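Local coordinates for protein aminotransferase, class IV (Brucella abortus, PDB 4TVI) that probably catalyses the pyridoxal-phosphate-dependent transfer of amino groups between branched-chain amino acids and 2-oxoglutarate, at residues R80-A85 with N101-L106; T75-R80 with N239-Q244; D119-P124 with G277-V282. All blocks are in the same frame, centred on the assembly; numbering follows the deposited sequence.

Contact 1: residues R80-A85 with N101-L106; sequences RHSARA and NDIEAL
Ser82 meets Ile103 where helix 78-91 comes closest to helix 100-111, and this small residue lets the two backbones approach until their CA atoms lie 5.9 Å apart. The axes of the two short segments are 8.4 Å apart and run 129° from parallel. Packing is tightest round the Ser82 side chain. Its CB and OG face the methyl branch of Ile103, with Ser82 OG 3.7 Å from Ile103 CG2 and Ser82 CB 3.9 Å from the same methyl. A chi1 of -62° sets OG beside its own backbone N, and from there it bonds to Leu78 O one turn earlier. The hydroxyl is thus satisfied within its helix and meets the partner helix by van der Waals contact, Glu104 CB included, at 3.7 Å from Ser82 OG. The longer branch of Ile103 takes a different path: its CD1 passes near Ser82 O and ends 4.3 Å from Ala85 CB, a looser apolar touch one turn further along helix 78-91. Both helices belong to the layer set against the antiparallel sheet of the N-terminal part of this class IV aminotransferase fold; Ile103 reaches Phe145 of strand 143-151, and Leu106 packs on Phe145 and Leu147. Toward solvent the contact opens out. Glu104 is partly exposed and leaves the interface as an extended chain, its CG anti to the backbone N (chi1 174°), so that the stem passes the first turn of helix 78-91 at Leu78 and Asp79. At its end, Glu104 OE2 forms a salt bridge with Arg108, one turn on in its own helix.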
ATOM      1  N   ARG A  80       2.190 -19.139  15.482  1.00 14.33           N
ATOM      2  CA  ARG A  80       1.036 -18.325  15.106  1.00 16.93           C
ATOM      3  C   ARG A  80       1.425 -17.247  14.098  1.00 15.13           C
ATOM      4  O   ARG A  80       0.709 -17.009  13.130  1.00 14.06           O
ATOM      5  CB  ARG A  80       0.399 -17.675  16.338  1.00 15.35           C
ATOM      6  CG  ARG A  80      -0.082 -18.660  17.393  1.00 17.78           C
ATOM      7  CD  ARG A  80      -1.154 -18.027  18.259  1.00 18.56           C
ATOM      8  NE  ARG A  80      -2.378 -17.752  17.503  1.00 20.73           N
ATOM      9  CZ  ARG A  80      -3.351 -16.951  17.926  1.00 21.52           C
ATOM     10  NH1 ARG A  80      -3.239 -16.336  19.096  1.00 22.90           N
ATOM     11  NH2 ARG A  80      -4.434 -16.761  17.183  1.00 19.21           N
ATOM     12  N   HIS A  81       2.561 -16.600  14.333  1.00 17.76           N
ATOM     13  CA  HIS A  81       3.061 -15.577  13.422  1.00 18.48           C
ATOM     14  C   HIS A  81       3.389 -16.165  12.052  1.00 19.10           C
ATOM     15  O   HIS A  81       3.163 -15.523  11.024  1.00 16.67           O
ATOM     16  CB  HIS A  81       4.291 -14.884  14.018  1.00 17.48           C
ATOM     17  CG  HIS A  81       3.969 -13.903  15.103  1.00 16.23           C
ATOM     18  ND1 HIS A  81       3.294 -12.723  14.864  1.00 16.22           N
ATOM     19  CD2 HIS A  81       4.232 -13.920  16.432  1.00 16.37           C
ATOM     20  CE1 HIS A  81       3.161 -12.056  15.995  1.00 15.53           C
ATOM     21  NE2 HIS A  81       3.719 -12.763  16.964  1.00 14.30           N
ATOM     22  N   SER A  82       3.919 -17.386  12.042  1.00 19.21           N
ATOM     23  CA  SER A  82       4.232 -18.069  10.788  1.00 18.25           C
ATOM     24  C   SER A  82       2.961 -18.351  10.004  1.00 18.97           C
ATOM     25  O   SER A  82       2.912 -18.155   8.784  1.00 17.29           O
ATOM     26  CB  SER A  82       4.981 -19.375  11.052  1.00 13.39           C
ATOM     27  OG  SER A  82       6.221 -19.118  11.684  1.00 13.39           O
ATOM     28  N   ALA A  83       1.926 -18.792  10.715  1.00 16.40           N
ATOM     29  CA  ALA A  83       0.659 -19.127  10.082  1.00 14.65           C
ATOM     30  C   ALA A  83      -0.022 -17.893   9.493  1.00 16.07           C
ATOM     31  O   ALA A  83      -0.637 -17.969   8.431  1.00 19.24           O
ATOM     32  CB  ALA A  83      -0.264 -19.810  11.078  1.00 16.56           C
ATOM     33  N   ARG A  84       0.068 -16.761  10.186  1.00 13.44           N
ATOM     34  CA  ARG A  84      -0.642 -15.573   9.735  1.00 13.79           C
ATOM     35  C   ARG A  84      -0.056 -15.029   8.443  1.00 14.23           C
ATOM     36  O   ARG A  84      -0.780 -14.457   7.629  1.00 13.38           O
ATOM     37  CB  ARG A  84      -0.635 -14.480  10.808  1.00 15.78           C
ATOM     38  CG  ARG A  84      -1.552 -13.296  10.467  1.00 12.21           C
ATOM     39  CD  ARG A  84      -1.671 -12.324  11.632  1.00 12.09           C
ATOM     40  NE  ARG A  84      -0.387 -11.723  11.977  1.00 15.83           N
ATOM     41  CZ  ARG A  84      -0.195 -10.933  13.029  1.00 16.88           C
ATOM     42  NH1 ARG A  84      -1.203 -10.662  13.851  1.00 18.07           N
ATOM     43  NH2 ARG A  84       1.006 -10.423  13.270  1.00 13.64           N
ATOM     44  N   ALA A  85       1.247 -15.229   8.240  1.00 15.55           N
ATOM     45  CA  ALA A  85       1.885 -14.795   6.998  1.00 16.43           C
ATOM     46  C   ALA A  85       1.189 -15.429   5.798  1.00 16.81           C
ATOM     47  O   ALA A  85       0.939 -14.759   4.795  1.00 16.67           O
ATOM     48  CB  ALA A  85       3.371 -15.141   6.997  1.00 14.20           C
ATOM     49  N   ASN A 101       4.463 -24.485   9.053  1.00 18.50           N
ATOM     50  CA  ASN A 101       5.552 -25.245   9.660  1.00 19.75           C
ATOM     51  C   ASN A 101       6.877 -25.055   8.924  1.00 19.60           C
ATOM     52  O   ASN A 101       7.938 -25.029   9.555  1.00 17.37           O
ATOM     53  CB  ASN A 101       5.195 -26.730   9.723  1.00 21.71           C
ATOM     54  CG  ASN A 101       4.338 -27.068  10.920  1.00 26.92           C
ATOM     55  OD1 ASN A 101       4.145 -26.242  11.810  1.00 27.89           O
ATOM     56  ND2 ASN A 101       3.809 -28.286  10.947  1.00 31.15           N
ATOM     57  N   ASP A 102       6.811 -24.937   7.598  1.00 18.69           N
ATOM     58  CA  ASP A 102       8.000 -24.659   6.795  1.00 20.89           C
ATOM     59  C   ASP A 102       8.652 -23.346   7.221  1.00 20.79           C
ATOM     60  O   ASP A 102       9.862 -23.291   7.447  1.00 19.24           O
ATOM     61  CB  ASP A 102       7.660 -24.580   5.298  1.00 20.00           C
ATOM     62  CG  ASP A 102       7.374 -25.935   4.679  1.00 23.77           C
ATOM     63  OD1 ASP A 102       7.861 -26.962   5.202  1.00 25.59           O
ATOM     64  OD2 ASP A 102       6.656 -25.967   3.658  1.00 24.28           O
ATOM     65  N   ILE A 103       7.836 -22.299   7.330  1.00 19.72           N
ATOM     66  CA  ILE A 103       8.316 -20.975   7.714  1.00 18.73           C
ATOM     67  C   ILE A 103       8.924 -21.002   9.113  1.00 21.58           C
ATOM     68  O   ILE A 103       9.985 -20.424   9.347  1.00 23.97           O
ATOM     69  CB  ILE A 103       7.184 -19.926   7.656  1.00 16.85           C
ATOM     70  CG1 ILE A 103       6.759 -19.687   6.204  1.00 16.07           C
ATOM     71  CG2 ILE A 103       7.611 -18.614   8.321  1.00 13.41           C
ATOM     72  CD1 ILE A 103       5.690 -18.608   6.049  1.00 17.08           C
ATOM     73  N   GLU A 104       8.254 -21.682  10.039  1.00 19.23           N
ATOM     74  CA  GLU A 104       8.754 -21.783  11.406  1.00 17.93           C
ATOM     75  C   GLU A 104      10.085 -22.530  11.449  1.00 17.68           C
ATOM     76  O   GLU A 104      11.033 -22.090  12.101  1.00 15.78           O
ATOM     77  CB  GLU A 104       7.733 -22.478  12.310  1.00 17.13           C
ATOM     78  CG  GLU A 104       8.257 -22.750  13.713  1.00 21.46           C
ATOM     79  CD  GLU A 104       7.196 -23.314  14.649  1.00 23.38           C
ATOM     80  OE1 GLU A 104       6.022 -23.419  14.241  1.00 22.26           O
ATOM     81  OE2 GLU A 104       7.542 -23.644  15.803  1.00 28.33           O
ATOM     82  N   ALA A 105      10.142 -23.659  10.752  1.00 18.72           N
ATOM     83  CA  ALA A 105      11.347 -24.482  10.703  1.00 22.17           C
ATOM     84  C   ALA A 105      12.507 -23.708  10.085  1.00 21.29           C
ATOM     85  O   ALA A 105      13.637 -23.764  10.567  1.00 20.25           O
ATOM     86  CB  ALA A 105      11.085 -25.760   9.927  1.00 17.91           C
ATOM     87  N   LEU A 106      12.214 -22.982   9.014  1.00 19.86           N
ATOM     88  CA  LEU A 106      13.211 -22.160   8.339  1.00 20.40           C
ATOM     89  C   LEU A 106      13.704 -21.037   9.257  1.00 20.07           C
ATOM     90  O   LEU A 106      14.899 -20.737   9.303  1.00 18.02           O
ATOM     91  CB  LEU A 106      12.626 -21.579   7.052  1.00 17.75           C
ATOM     92  CG  LEU A 106      13.591 -20.843   6.126  1.00 21.48           C
ATOM     93  CD1 LEU A 106      14.632 -21.807   5.584  1.00 21.15           C
ATOM     94  CD2 LEU A 106      12.827 -20.169   4.998  1.00 20.33           C
TER

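Contact 2: residues T75-R80 with N239-Q244; sequences TPDLDR and NGITRQ
Arg80 and Gln244 meet with their flat groups steeply turned: the guanidinium and amide planes stand 69° apart. The guanidinium points its NH1-NH2 end at a single atom, Gln244 OE1, which lies nearly in the guanidinium plane. Arg80 NH2 is 2.8 Å from Gln244 OE1 and Arg80 NH1 is 2.9 Å from it, a bifurcated pair of moderately bent hydrogen bonds. Both nitrogens come from the same face of the amide, NH1 well above the carbonyl plane and NH2 only tilted from it. The bend in the arginine chain at chi3 (67°) turns the group toward Gln244. The other end of the amide is held too, since Gln244 NE2 donates to Asn239 O at 2.9 Å, and this fixes which way round the amide sits.

Ile241 slides past Asp77 and Arg80 in the opposite direction to both. Its CG2 lies against the Asp77 side chain, while Ile241 CD1 presses on the Arg80 backbone, 3.5 Å from Arg80 C, and on Arg80 CB. A water closes the polar side, accepting from Arg80 NH1 at 2.7 Å and donating to Asp77 OD2 and Ile241 O.

At the start of helix 241-252, Ile241 N and the Thr242 hydroxyl bond to the cofactor phosphate carried by the modified lysine at position 180. The direct grip on Gln244 OE1 and the water-borne link to Ile241 O join the first turn of helix 78-91 to that of this phosphate-binding helix through neutral acceptors; the arginine's charge is probably balanced in part by Asp77, which also forms a salt bridge with Arg245.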
ATOM      1  N   THR A  75      11.138 -18.115  21.525  1.00 18.76           N
ATOM      2  CA  THR A  75      10.440 -17.558  20.365  1.00 17.48           C
ATOM      3  C   THR A  75       8.927 -17.728  20.483  1.00 18.65           C
ATOM      4  O   THR A  75       8.321 -18.468  19.699  1.00 17.76           O
ATOM      5  CB  THR A  75      10.903 -18.232  19.056  1.00 18.69           C
ATOM      6  OG1 THR A  75      10.664 -19.646  19.138  1.00 19.98           O
ATOM      7  CG2 THR A  75      12.388 -17.997  18.817  1.00 18.44           C
ATOM      8  N   PRO A  76       8.308 -17.042  21.458  1.00 15.96           N
ATOM      9  CA  PRO A  76       6.877 -17.227  21.735  1.00 16.33           C
ATOM     10  C   PRO A  76       5.982 -16.923  20.541  1.00 14.69           C
ATOM     11  O   PRO A  76       6.196 -15.935  19.836  1.00 13.98           O
ATOM     12  CB  PRO A  76       6.609 -16.246  22.882  1.00 15.05           C
ATOM     13  CG  PRO A  76       7.706 -15.243  22.801  1.00 17.08           C
ATOM     14  CD  PRO A  76       8.904 -16.014  22.326  1.00 14.35           C
ATOM     15  N   ASP A  77       5.004 -17.796  20.320  1.00 14.66           N
ATOM     16  CA  ASP A  77       4.001 -17.631  19.270  1.00 16.04           C
ATOM     17  C   ASP A  77       4.613 -17.526  17.874  1.00 16.42           C
ATOM     18  O   ASP A  77       4.003 -16.950  16.967  1.00 15.59           O
ATOM     19  CB  ASP A  77       3.121 -16.403  19.548  1.00 15.92           C
ATOM     20  CG  ASP A  77       2.001 -16.698  20.542  1.00 19.11           C
ATOM     21  OD1 ASP A  77       1.487 -17.835  20.534  1.00 20.03           O
ATOM     22  OD2 ASP A  77       1.640 -15.797  21.335  1.00 17.41           O
ATOM     23  N   LEU A  78       5.810 -18.079  17.702  1.00 16.16           N
ATOM     24  CA  LEU A  78       6.426 -18.154  16.375  1.00 18.63           C
ATOM     25  C   LEU A  78       5.519 -18.927  15.419  1.00 19.39           C
ATOM     26  O   LEU A  78       5.453 -18.620  14.228  1.00 19.21           O
ATOM     27  CB  LEU A  78       7.812 -18.808  16.437  1.00 13.81           C
ATOM     28  CG  LEU A  78       8.477 -19.107  15.086  1.00 13.95           C
ATOM     29  CD1 LEU A  78       8.604 -17.836  14.245  1.00 13.90           C
ATOM     30  CD2 LEU A  78       9.844 -19.756  15.287  1.00 14.55           C
ATOM     31  N   ASP A  79       4.829 -19.937  15.941  1.00 19.05           N
ATOM     32  CA  ASP A  79       3.966 -20.759  15.106  1.00 17.14           C
ATOM     33  C   ASP A  79       2.768 -19.959  14.607  1.00 16.40           C
ATOM     34  O   ASP A  79       2.387 -20.070  13.441  1.00 16.17           O
ATOM     35  CB  ASP A  79       3.502 -22.011  15.860  1.00 15.47           C
ATOM     36  CG  ASP A  79       2.853 -21.694  17.206  1.00 19.36           C
ATOM     37  OD1 ASP A  79       3.103 -20.610  17.770  1.00 22.34           O
ATOM     38  OD2 ASP A  79       2.090 -22.545  17.706  1.00 20.29           O
ATOM     39  N   ARG A  80       2.190 -19.139  15.482  1.00 14.33           N
ATOM     40  CA  ARG A  80       1.036 -18.325  15.106  1.00 16.93           C
ATOM     41  C   ARG A  80       1.425 -17.247  14.098  1.00 15.13           C
ATOM     42  O   ARG A  80       0.709 -17.009  13.130  1.00 14.06           O
ATOM     43  CB  ARG A  80       0.399 -17.675  16.338  1.00 15.35           C
ATOM     44  CG  ARG A  80      -0.082 -18.660  17.393  1.00 17.78           C
ATOM     45  CD  ARG A  80      -1.154 -18.027  18.259  1.00 18.56           C
ATOM     46  NE  ARG A  80      -2.378 -17.752  17.503  1.00 20.73           N
ATOM     47  CZ  ARG A  80      -3.351 -16.951  17.926  1.00 21.52           C
ATOM     48  NH1 ARG A  80      -3.239 -16.336  19.096  1.00 22.90           N
ATOM     49  NH2 ARG A  80      -4.434 -16.761  17.183  1.00 19.21           N
ATOM     50  N   ASN A 239      -6.240  -7.997  14.865  1.00 14.63           N
ATOM     51  CA  ASN A 239      -6.373  -8.629  16.162  1.00 14.20           C
ATOM     52  C   ASN A 239      -5.062  -9.324  16.477  1.00 14.85           C
ATOM     53  O   ASN A 239      -4.886 -10.504  16.180  1.00 14.58           O
ATOM     54  CB  ASN A 239      -7.544  -9.609  16.167  1.00 13.92           C
ATOM     55  CG  ASN A 239      -7.754 -10.266  17.519  1.00 13.82           C
ATOM     56  OD1 ASN A 239      -7.041  -9.983  18.482  1.00 12.47           O
ATOM     57  ND2 ASN A 239      -8.753 -11.137  17.600  1.00 13.98           N
ATOM     58  N   GLY A 240      -4.144  -8.573  17.078  1.00 15.74           N
ATOM     59  CA  GLY A 240      -2.775  -9.020  17.248  1.00 16.62           C
ATOM     60  C   GLY A 240      -2.613 -10.336  17.971  1.00 18.14           C
ATOM     61  O   GLY A 240      -3.425 -10.701  18.821  1.00 18.61           O
ATOM     62  N   ILE A 241      -1.559 -11.057  17.613  1.00 18.24           N
ATOM     63  CA  ILE A 241      -1.230 -12.316  18.265  1.00 16.57           C
ATOM     64  C   ILE A 241      -0.721 -12.077  19.685  1.00 15.73           C
ATOM     65  O   ILE A 241      -1.034 -12.840  20.604  1.00 16.07           O
ATOM     66  CB  ILE A 241      -0.187 -13.097  17.448  1.00 16.97           C
ATOM     67  CG1 ILE A 241      -0.826 -13.598  16.152  1.00 15.39           C
ATOM     68  CG2 ILE A 241       0.370 -14.269  18.245  1.00 18.29           C
ATOM     69  CD1 ILE A 241       0.149 -14.183  15.202  1.00 15.02           C
ATOM     70  N   THR A 242       0.055 -11.010  19.867  1.00 15.16           N
ATOM     71  CA  THR A 242       0.544 -10.653  21.195  1.00 16.64           C
ATOM     72  C   THR A 242      -0.631 -10.228  22.069  1.00 16.71           C
ATOM     73  O   THR A 242      -0.708 -10.588  23.242  1.00 12.27           O
ATOM     74  CB  THR A 242       1.577  -9.516  21.148  1.00 16.26           C
ATOM     75  OG1 THR A 242       2.455  -9.707  20.030  1.00 17.13           O
ATOM     76  CG2 THR A 242       2.388  -9.482  22.441  1.00 15.34           C
ATOM     77  N   ARG A 243      -1.538  -9.462  21.470  1.00 10.68           N
ATOM     78  CA  ARG A 243      -2.770  -9.010  22.118  1.00 14.13           C
ATOM     79  C   ARG A 243      -3.574 -10.175  22.688  1.00 12.68           C
ATOM     80  O   ARG A 243      -3.949 -10.162  23.861  1.00 13.52           O
ATOM     81  CB  ARG A 243      -3.631  -8.227  21.118  1.00 15.57           C
ATOM     82  CG  ARG A 243      -5.056  -7.930  21.590  1.00 14.82           C
ATOM     83  CD  ARG A 243      -5.925  -7.497  20.416  1.00 16.64           C
ATOM     84  NE  ARG A 243      -7.270  -7.138  20.843  1.00 19.05           N
ATOM     85  CZ  ARG A 243      -8.248  -8.013  21.041  1.00 19.38           C
ATOM     86  NH1 ARG A 243      -8.037  -9.311  20.835  1.00 18.13           N
ATOM     87  NH2 ARG A 243      -9.436  -7.587  21.448  1.00 20.90           N
ATOM     88  N   GLN A 244      -3.816 -11.185  21.857  1.00 12.38           N
ATOM     89  CA  GLN A 244      -4.574 -12.361  22.271  1.00 14.87           C
ATOM     90  C   GLN A 244      -3.867 -13.115  23.393  1.00 17.74           C
ATOM     91  O   GLN A 244      -4.510 -13.618  24.310  1.00 20.37           O
ATOM     92  CB  GLN A 244      -4.797 -13.299  21.083  1.00 17.16           C
ATOM     93  CG  GLN A 244      -5.621 -12.702  19.949  1.00 18.24           C
ATOM     94  CD  GLN A 244      -5.607 -13.576  18.710  1.00 19.66           C
ATOM     95  OE1 GLN A 244      -5.686 -14.803  18.796  1.00 18.02           O
ATOM     96  NE2 GLN A 244      -5.486 -12.948  17.547  1.00 21.01           N
TER
HETATM   97  O   HOH W   1      -1.273 -15.482  20.771  1.00 20.66           O

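Contact 3: residues D119-P124 with G277-V282; sequences DVYIRP and GNMSKV
A chi1 of 167° swings the Tyr121 ring, whose CB does not point at the other segment, round to Met279 and Asn278, and the methionine chain curls twice, at chi2 (67°) and chi3 (56°), to fold its methyl back over the ring. The two side chains cross at about a right angle. Met279 CE sits over one ring face, 3.5 Å from the centroid of Tyr121 and shifted toward the CD1 side, a CH-pi contact. Met279 SD stands obliquely, 4.7 Å from that centroid, a Met-aromatic approach. At the ring edge, near its plane, Asn278 ND2 comes to 3.6 Å from Tyr121 CD1; this amide nitrogen also makes a weak hydrogen bond to Ala68 O of strand 64-70.

The contact joins strand 120-128 of the five-stranded antiparallel sheet to the turn between strands 272-277 and 281-288 of the mixed sheet, across the cleft that holds the cofactor in class IV aminotransferases. Within the turn, Lys281 NZ donates 3.1 Å bonds to both Asn278 O and Asn278 OD1, steadying the asparagine whose backbone N bonds weakly to the cofactor phosphate. Trp59 of the second subunit packs on Tyr121.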
ATOM      1  N   ASP A 119      19.355 -11.529  20.357  1.00 20.74           N
ATOM      2  CA  ASP A 119      17.915 -11.353  20.150  1.00 19.63           C
ATOM      3  C   ASP A 119      17.635 -10.961  18.705  1.00 22.75           C
ATOM      4  O   ASP A 119      18.338 -10.125  18.123  1.00 22.07           O
ATOM      5  CB  ASP A 119      17.331 -10.296  21.095  1.00 19.70           C
ATOM      6  CG  ASP A 119      17.632 -10.577  22.549  1.00 23.04           C
ATOM      7  OD1 ASP A 119      17.821 -11.760  22.907  1.00 25.12           O
ATOM      8  OD2 ASP A 119      17.660  -9.612  23.340  1.00 22.10           O
ATOM      9  N   VAL A 120      16.618 -11.577  18.118  1.00 20.26           N
ATOM     10  CA  VAL A 120      16.386 -11.418  16.696  1.00 20.12           C
ATOM     11  C   VAL A 120      14.927 -11.063  16.394  1.00 21.56           C
ATOM     12  O   VAL A 120      13.999 -11.580  17.025  1.00 16.04           O
ATOM     13  CB  VAL A 120      16.782 -12.704  15.919  1.00 18.00           C
ATOM     14  CG1 VAL A 120      16.546 -12.532  14.417  1.00 16.63           C
ATOM     15  CG2 VAL A 120      18.248 -13.075  16.187  1.00 18.58           C
ATOM     16  N   TYR A 121      14.757 -10.151  15.442  1.00 19.23           N
ATOM     17  CA  TYR A 121      13.474  -9.829  14.840  1.00 18.02           C
ATOM     18  C   TYR A 121      13.274 -10.601  13.528  1.00 17.95           C
ATOM     19  O   TYR A 121      14.108 -10.545  12.616  1.00 16.80           O
ATOM     20  CB  TYR A 121      13.374  -8.316  14.633  1.00 22.01           C
ATOM     21  CG  TYR A 121      12.244  -7.856  13.745  1.00 25.66           C
ATOM     22  CD1 TYR A 121      10.925  -8.183  14.016  1.00 26.98           C
ATOM     23  CD2 TYR A 121      12.503  -7.026  12.664  1.00 29.49           C
ATOM     24  CE1 TYR A 121       9.897  -7.740  13.194  1.00 31.07           C
ATOM     25  CE2 TYR A 121      11.493  -6.573  11.851  1.00 31.34           C
ATOM     26  CZ  TYR A 121      10.191  -6.928  12.112  1.00 32.89           C
ATOM     27  OH  TYR A 121       9.196  -6.459  11.282  1.00 32.77           O
ATOM     28  N   ILE A 122      12.169 -11.340  13.470  1.00 15.91           N
ATOM     29  CA  ILE A 122      11.877 -12.273  12.384  1.00 17.75           C
ATOM     30  C   ILE A 122      10.743 -11.783  11.479  1.00 18.96           C
ATOM     31  O   ILE A 122       9.597 -11.694  11.922  1.00 22.20           O
ATOM     32  CB  ILE A 122      11.490 -13.657  12.952  1.00 17.04           C
ATOM     33  CG1 ILE A 122      12.563 -14.167  13.919  1.00 14.82           C
ATOM     34  CG2 ILE A 122      11.236 -14.654  11.830  1.00 14.01           C
ATOM     35  CD1 ILE A 122      12.078 -15.305  14.794  1.00 15.13           C
ATOM     36  N   ARG A 123      11.049 -11.463  10.223  1.00 15.94           N
ATOM     37  CA  ARG A 123      10.023 -10.962   9.307  1.00 14.32           C
ATOM     38  C   ARG A 123       9.892 -11.811   8.041  1.00 14.51           C
ATOM     39  O   ARG A 123      10.695 -11.685   7.117  1.00 16.96           O
ATOM     40  CB  ARG A 123      10.297  -9.504   8.911  1.00 16.07           C
ATOM     41  CG  ARG A 123       9.221  -8.918   7.967  1.00 13.77           C
ATOM     42  CD  ARG A 123       9.443  -7.437   7.654  1.00 13.70           C
ATOM     43  NE  ARG A 123      10.719  -7.200   6.982  1.00 16.00           N
ATOM     44  CZ  ARG A 123      11.778  -6.654   7.571  1.00 19.58           C
ATOM     45  NH1 ARG A 123      11.705  -6.283   8.841  1.00 20.46           N
ATOM     46  NH2 ARG A 123      12.907  -6.477   6.891  1.00 17.50           N
ATOM     47  N   PRO A 124       8.877 -12.688   8.000  1.00 14.41           N
ATOM     48  CA  PRO A 124       8.507 -13.403   6.774  1.00 15.13           C
ATOM     49  C   PRO A 124       7.814 -12.468   5.786  1.00 16.35           C
ATOM     50  O   PRO A 124       7.063 -11.595   6.220  1.00 17.29           O
ATOM     51  CB  PRO A 124       7.535 -14.483   7.266  1.00 13.35           C
ATOM     52  CG  PRO A 124       7.645 -14.482   8.758  1.00 14.88           C
ATOM     53  CD  PRO A 124       8.053 -13.105   9.144  1.00 13.19           C
ATOM     54  N   GLY A 277       2.524  -5.899  21.005  1.00 15.99           N
ATOM     55  CA  GLY A 277       3.007  -6.070  19.652  1.00 13.40           C
ATOM     56  C   GLY A 277       4.218  -6.965  19.654  1.00 15.18           C
ATOM     57  O   GLY A 277       4.787  -7.233  20.705  1.00 16.41           O
ATOM     58  N   ASN A 278       4.620  -7.436  18.483  1.00 14.72           N
ATOM     59  CA  ASN A 278       5.699  -8.405  18.414  1.00 15.34           C
ATOM     60  C   ASN A 278       7.045  -7.931  18.950  1.00 15.82           C
ATOM     61  O   ASN A 278       7.752  -8.693  19.604  1.00 16.37           O
ATOM     62  CB  ASN A 278       5.897  -8.862  16.972  1.00 14.87           C
ATOM     63  CG  ASN A 278       7.173  -9.641  16.799  1.00 16.42           C
ATOM     64  OD1 ASN A 278       7.374 -10.666  17.451  1.00 18.39           O
ATOM     65  ND2 ASN A 278       8.058  -9.152  15.933  1.00 14.97           N
ATOM     66  N   MET A 279       7.399  -6.681  18.667  1.00 17.40           N
ATOM     67  CA  MET A 279       8.766  -6.219  18.909  1.00 19.44           C
ATOM     68  C   MET A 279       9.172  -6.205  20.383  1.00 21.06           C
ATOM     69  O   MET A 279      10.284  -6.620  20.724  1.00 20.82           O
ATOM     70  CB  MET A 279       8.980  -4.833  18.304  1.00 18.97           C
ATOM     71  CG  MET A 279      10.437  -4.412  18.323  1.00 23.22           C
ATOM     72  SD  MET A 279      11.446  -5.438  17.223  1.00 34.31           S
ATOM     73  CE  MET A 279      10.571  -5.226  15.682  1.00 44.14           C
ATOM     74  N   SER A 280       8.286  -5.721  21.253  1.00 20.71           N
ATOM     75  CA  SER A 280       8.603  -5.618  22.679  1.00 22.89           C
ATOM     76  C   SER A 280       7.515  -6.214  23.578  1.00 22.69           C
ATOM     77  O   SER A 280       7.573  -6.082  24.805  1.00 23.76           O
ATOM     78  CB  SER A 280       8.848  -4.157  23.060  1.00 24.45           C
ATOM     79  OG  SER A 280       9.996  -3.639  22.408  1.00 28.18           O
ATOM     80  N   LYS A 281       6.531  -6.855  22.949  1.00 18.76           N
ATOM     81  CA  LYS A 281       5.467  -7.599  23.630  1.00 15.81           C
ATOM     82  C   LYS A 281       4.517  -6.707  24.428  1.00 17.34           C
ATOM     83  O   LYS A 281       3.339  -6.615  24.105  1.00 18.43           O
ATOM     84  CB  LYS A 281       6.064  -8.691  24.522  1.00 14.79           C
ATOM     85  CG  LYS A 281       6.974  -9.651  23.753  1.00 15.50           C
ATOM     86  CD  LYS A 281       6.316 -10.136  22.455  1.00 14.33           C
ATOM     87  CE  LYS A 281       7.211 -11.123  21.718  1.00 14.61           C
ATOM     88  NZ  LYS A 281       6.686 -11.503  20.374  1.00 13.21           N
ATOM     89  N   VAL A 282       5.005  -6.089  25.494  1.00 18.01           N
ATOM     90  CA  VAL A 282       4.160  -5.226  26.314  1.00 17.25           C
ATOM     91  C   VAL A 282       4.879  -3.912  26.588  1.00 18.96           C
ATOM     92  O   VAL A 282       5.983  -3.910  27.134  1.00 20.58           O
ATOM     93  CB  VAL A 282       3.772  -5.908  27.647  1.00 19.54           C
ATOM     94  CG1 VAL A 282       2.985  -4.953  28.531  1.00 20.64           C
ATOM     95  CG2 VAL A 282       2.958  -7.163  27.383  1.00 17.22           C
TER

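Contacts 2 and 3 converge on the cofactor phosphate from a helix start and a turn, and these two pieces of chain touch each other there, with Thr242 OG1 3.5 Å from Asn278 N. Their centres are about 10 Å apart. Contact 1 lies about 11 Å from contact 2, centre to centre, and shares Arg80 of helix 78-91 with it; further along that helix Arg84 NH1 bonds to the same phosphate and lies 3.7 Å from Ile241 CG1. About 14 Å separates the centres of contacts 1 and 3, which still touch where Ala85 CB and Pro124 CB come within 4.2 Å. Along the chain, contact 1 is nested inside the loop closed by contact 2.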